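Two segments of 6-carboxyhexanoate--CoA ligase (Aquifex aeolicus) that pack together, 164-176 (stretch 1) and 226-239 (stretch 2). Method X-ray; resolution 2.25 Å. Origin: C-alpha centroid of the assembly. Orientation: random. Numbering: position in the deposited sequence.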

# COMPACT_ATOMS: atom_id res chain seq x y z
N LEU A 164 -0.76 -6.82 0.92
CA LEU A 164 0.42 -7.62 0.62
C LEU A 164 0.89 -7.39 -0.82
O LEU A 164 2.08 -7.19 -1.07
CB LEU A 164 0.15 -9.10 0.85
CG LEU A 164 0.49 -9.63 2.24
CD1 LEU A 164 -0.18 -10.98 2.51
CD2 LEU A 164 2.01 -9.73 2.41
N ALA A 165 -0.04 -7.47 -1.78
CA ALA A 165 0.37 -7.33 -3.17
C ALA A 165 0.98 -5.95 -3.40
O ALA A 165 1.94 -5.82 -4.16
CB ALA A 165 -0.81 -7.57 -4.11
N LEU A 166 0.44 -4.93 -2.72
CA LEU A 166 0.92 -3.56 -2.87
C LEU A 166 2.33 -3.37 -2.29
O LEU A 166 3.18 -2.74 -2.93
CB LEU A 166 -0.09 -2.61 -2.22
CG LEU A 166 -0.10 -1.07 -2.11
CD1 LEU A 166 1.17 -0.38 -2.45
CD2 LEU A 166 -1.24 -0.45 -2.91
N THR A 167 2.58 -3.85 -1.05
CA THR A 167 3.93 -3.75 -0.49
C THR A 167 4.92 -4.53 -1.31
O THR A 167 6.10 -4.16 -1.38
CB THR A 167 4.07 -4.32 0.91
OG1 THR A 167 3.08 -5.34 1.18
CG2 THR A 167 4.13 -3.29 1.90
N PHE A 168 4.52 -5.69 -1.79
CA PHE A 168 5.53 -6.49 -2.43
C PHE A 168 6.02 -5.80 -3.68
O PHE A 168 7.23 -5.83 -3.97
CB PHE A 168 5.04 -7.90 -2.72
CG PHE A 168 6.14 -8.79 -3.18
CD1 PHE A 168 7.10 -9.22 -2.28
CD2 PHE A 168 6.28 -9.12 -4.52
CE1 PHE A 168 8.16 -10.01 -2.70
CE2 PHE A 168 7.33 -9.90 -4.95
CZ PHE A 168 8.27 -10.36 -4.03
N LYS A 169 5.11 -5.12 -4.40
CA LYS A 169 5.54 -4.32 -5.54
C LYS A 169 6.47 -3.20 -5.10
O LYS A 169 7.50 -2.97 -5.73
CB LYS A 169 4.34 -3.75 -6.30
CG LYS A 169 4.62 -3.61 -7.82
CD LYS A 169 4.38 -2.19 -8.34
CE LYS A 169 4.59 -2.15 -9.85
NZ LYS A 169 4.26 -0.83 -10.44
N ASN A 170 6.11 -2.48 -4.03
CA ASN A 170 6.96 -1.41 -3.51
C ASN A 170 8.37 -1.93 -3.27
O ASN A 170 9.35 -1.37 -3.79
CB ASN A 170 6.37 -0.83 -2.22
CG ASN A 170 5.07 -0.08 -2.46
OD1 ASN A 170 4.73 0.23 -3.60
ND2 ASN A 170 4.34 0.20 -1.39
N LEU A 171 8.50 -3.02 -2.52
CA LEU A 171 9.82 -3.59 -2.23
C LEU A 171 10.51 -4.07 -3.51
O LEU A 171 11.72 -3.93 -3.64
CB LEU A 171 9.70 -4.74 -1.23
CG LEU A 171 9.06 -4.36 0.11
CD1 LEU A 171 8.98 -5.58 1.03
CD2 LEU A 171 9.83 -3.20 0.76
N PHE A 172 9.75 -4.64 -4.45
CA PHE A 172 10.37 -5.05 -5.70
C PHE A 172 10.88 -3.84 -6.49
O PHE A 172 11.91 -3.92 -7.16
CB PHE A 172 9.37 -5.85 -6.54
CG PHE A 172 9.83 -6.11 -7.94
CD1 PHE A 172 10.68 -7.17 -8.22
CD2 PHE A 172 9.41 -5.28 -8.99
CE1 PHE A 172 11.12 -7.39 -9.53
CE2 PHE A 172 9.85 -5.50 -10.30
CZ PHE A 172 10.69 -6.56 -10.58
N CYS A 173 10.17 -2.71 -6.39
CA CYS A 173 10.53 -1.49 -7.11
C CYS A 173 11.68 -0.73 -6.46
O CYS A 173 12.17 0.24 -7.06
CB CYS A 173 9.30 -0.60 -7.21
SG CYS A 173 8.22 -1.10 -8.55
N GLY A 174 12.13 -1.13 -5.27
CA GLY A 174 13.27 -0.50 -4.64
C GLY A 174 12.96 0.32 -3.41
O GLY A 174 13.87 0.95 -2.86
N VAL A 175 11.71 0.37 -2.96
CA VAL A 175 11.47 0.94 -1.65
C VAL A 175 12.14 0.04 -0.63
O VAL A 175 12.02 -1.19 -0.70
CB VAL A 175 9.97 1.10 -1.41
CG1 VAL A 175 9.68 1.43 0.07
CG2 VAL A 175 9.43 2.19 -2.35
N VAL A 176 12.91 0.64 0.28
CA VAL A 176 13.63 -0.15 1.27
C VAL A 176 12.67 -0.70 2.31
O VAL A 176 12.73 -1.88 2.68
CB VAL A 176 14.74 0.71 1.93
CG1 VAL A 176 15.45 -0.09 3.02
CG2 VAL A 176 15.76 1.21 0.86
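Stretch 2 (226-239) EIIECLTQKVVLIE

How does stretch 2 lie on stretch 1? Stretch 2 is already helical at E226, and this helix runs nearly antiparallel to helix 164-173, with a crossing angle of 148° and axes 9.2 Å apart at closest approach. Its helix gives way to an extended strand that includes I238, crossing the same helix at 115°. The register therefore runs backwards: C230 lies by C173, V236 by K169 and I238 by A165.

What satisfies the ammonium group of K169? Three carbonyls of stretch 2, C230 O, L231 O and K234 O, accept from K169 NZ, which has a further partner elsewhere in the structure. K169 NZ donates to C230 O at 2.7 Å and to K234 O at 2.8 Å, with a weak bond to L231 O at 3.1 Å. C230 O accepts both from K169 NZ and, weakly, from K234 N at 3.4 Å. K169 CE lies 3.8 Å from V236 CG2.

Where is the contact covalent? C173 SG and C230 SG form a disulfide, 2.1 Å long with chi3 of -70°, at the C-terminal end of helix 164-173. There G174 takes positive phi in a Schellman motif: G174 N bonds to L171 O at 3.3 Å and V175 N to N170 O at 3.0 Å, satisfying donors as the helix stops. A CB at G174 would press against the preceding carbonyl and I227 CG1.

What fills the remaining surface? Mostly apolar side chains. V175 CG2 meets I227 CG2 at 4.1 Å, and C173 CB meets L231 CD2 at 3.9 Å. Along the strand, F172 CE2 lies 3.9 Å from V236 CG2, and F168 CD2 lies 3.9 Å from I238 CG2. N170 OD1, only 3.2 Å from L231 CD2, finds its hydrogen bond elsewhere in the structure.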

# COMPACT_ATOMS: atom_id res chain seq x y z
N GLU A 226 14.12 6.26 -10.68
CA GLU A 226 13.81 4.91 -11.12
C GLU A 226 12.70 4.31 -10.25
O GLU A 226 11.86 3.56 -10.74
CB GLU A 226 15.07 4.05 -11.10
CG GLU A 226 16.33 4.63 -11.87
CD GLU A 226 17.01 5.87 -11.23
OE1 GLU A 226 17.35 6.81 -11.97
OE2 GLU A 226 17.23 5.91 -10.00
N ILE A 227 12.68 4.66 -8.96
CA ILE A 227 11.67 4.10 -8.05
C ILE A 227 10.29 4.57 -8.44
O ILE A 227 9.36 3.76 -8.57
CB ILE A 227 12.00 4.45 -6.59
CG1 ILE A 227 13.23 3.66 -6.12
CG2 ILE A 227 10.79 4.14 -5.69
CD1 ILE A 227 13.72 4.04 -4.75
N ILE A 228 10.14 5.89 -8.68
CA ILE A 228 8.84 6.44 -9.07
C ILE A 228 8.37 5.83 -10.38
O ILE A 228 7.21 5.44 -10.52
CB ILE A 228 8.91 7.97 -9.17
CG1 ILE A 228 9.33 8.59 -7.84
CG2 ILE A 228 7.55 8.55 -9.60
CD1 ILE A 228 9.22 10.10 -7.83
N GLU A 229 9.27 5.75 -11.37
CA GLU A 229 8.89 5.09 -12.61
C GLU A 229 8.39 3.68 -12.35
O GLU A 229 7.41 3.24 -12.97
CB GLU A 229 10.07 5.07 -13.57
CG GLU A 229 9.76 4.38 -14.87
CD GLU A 229 10.95 4.40 -15.83
OE1 GLU A 229 12.01 3.84 -15.49
OE2 GLU A 229 10.82 5.00 -16.93
N CYS A 230 9.07 2.93 -11.48
CA CYS A 230 8.69 1.54 -11.23
C CYS A 230 7.34 1.47 -10.54
O CYS A 230 6.46 0.70 -10.95
CB CYS A 230 9.76 0.84 -10.40
SG CYS A 230 9.50 -0.92 -10.20
N LEU A 231 7.15 2.30 -9.51
CA LEU A 231 5.90 2.27 -8.75
C LEU A 231 4.70 2.58 -9.64
O LEU A 231 3.61 2.02 -9.44
CB LEU A 231 5.95 3.26 -7.58
CG LEU A 231 6.97 3.01 -6.47
CD1 LEU A 231 7.08 4.24 -5.56
CD2 LEU A 231 6.57 1.77 -5.68
N THR A 232 4.87 3.48 -10.63
CA THR A 232 3.73 4.05 -11.32
C THR A 232 3.54 3.54 -12.74
O THR A 232 2.46 3.76 -13.31
CB THR A 232 3.81 5.59 -11.32
OG1 THR A 232 4.94 6.06 -12.11
CG2 THR A 232 3.92 6.11 -9.91
N GLN A 233 4.52 2.84 -13.31
CA GLN A 233 4.45 2.45 -14.71
C GLN A 233 4.75 0.97 -14.94
O GLN A 233 4.16 0.37 -15.85
CB GLN A 233 5.43 3.31 -15.55
CG GLN A 233 5.09 4.81 -15.51
CD GLN A 233 5.90 5.68 -16.52
OE1 GLN A 233 6.78 5.20 -17.24
NE2 GLN A 233 5.58 6.97 -16.55
N LYS A 234 5.65 0.35 -14.19
CA LYS A 234 5.98 -1.03 -14.51
C LYS A 234 4.84 -1.98 -14.10
O LYS A 234 4.18 -1.78 -13.08
CB LYS A 234 7.30 -1.41 -13.84
CG LYS A 234 7.82 -2.78 -14.24
CD LYS A 234 9.23 -3.00 -13.74
CE LYS A 234 9.60 -4.47 -13.81
NZ LYS A 234 9.45 -5.04 -15.17
N VAL A 235 4.59 -2.99 -14.92
CA VAL A 235 3.46 -3.90 -14.73
C VAL A 235 4.01 -5.20 -14.15
O VAL A 235 4.84 -5.87 -14.78
CB VAL A 235 2.70 -4.15 -16.05
CG1 VAL A 235 1.59 -5.17 -15.84
CG2 VAL A 235 2.11 -2.86 -16.57
N VAL A 236 3.56 -5.52 -12.94
CA VAL A 236 4.09 -6.65 -12.17
C VAL A 236 2.95 -7.56 -11.74
O VAL A 236 2.01 -7.11 -11.07
CB VAL A 236 4.87 -6.17 -10.94
CG1 VAL A 236 5.30 -7.36 -10.11
CG2 VAL A 236 6.06 -5.35 -11.37
N LEU A 237 3.03 -8.83 -12.11
CA LEU A 237 2.19 -9.88 -11.55
C LEU A 237 2.98 -10.59 -10.46
O LEU A 237 4.14 -10.94 -10.66
CB LEU A 237 1.77 -10.90 -12.61
CG LEU A 237 1.00 -10.37 -13.82
CD1 LEU A 237 0.65 -11.53 -14.70
CD2 LEU A 237 -0.26 -9.65 -13.38
N ILE A 238 2.33 -10.83 -9.33
CA ILE A 238 2.96 -11.44 -8.16
C ILE A 238 2.42 -12.85 -8.00
O ILE A 238 1.21 -13.06 -7.99
CB ILE A 238 2.70 -10.61 -6.90
CG1 ILE A 238 3.24 -9.20 -7.12
CG2 ILE A 238 3.33 -11.31 -5.70
CD1 ILE A 238 2.57 -8.16 -6.27
N GLU A 239 3.34 -13.81 -7.91
CA GLU A 239 3.06 -15.24 -7.87
C GLU A 239 3.34 -15.73 -6.46
O GLU A 239 4.45 -15.53 -5.94
CB GLU A 239 3.95 -15.98 -8.86
CG GLU A 239 3.45 -17.31 -9.35
CD GLU A 239 4.20 -17.74 -10.62
OE1 GLU A 239 5.30 -17.20 -10.86
OE2 GLU A 239 3.70 -18.61 -11.38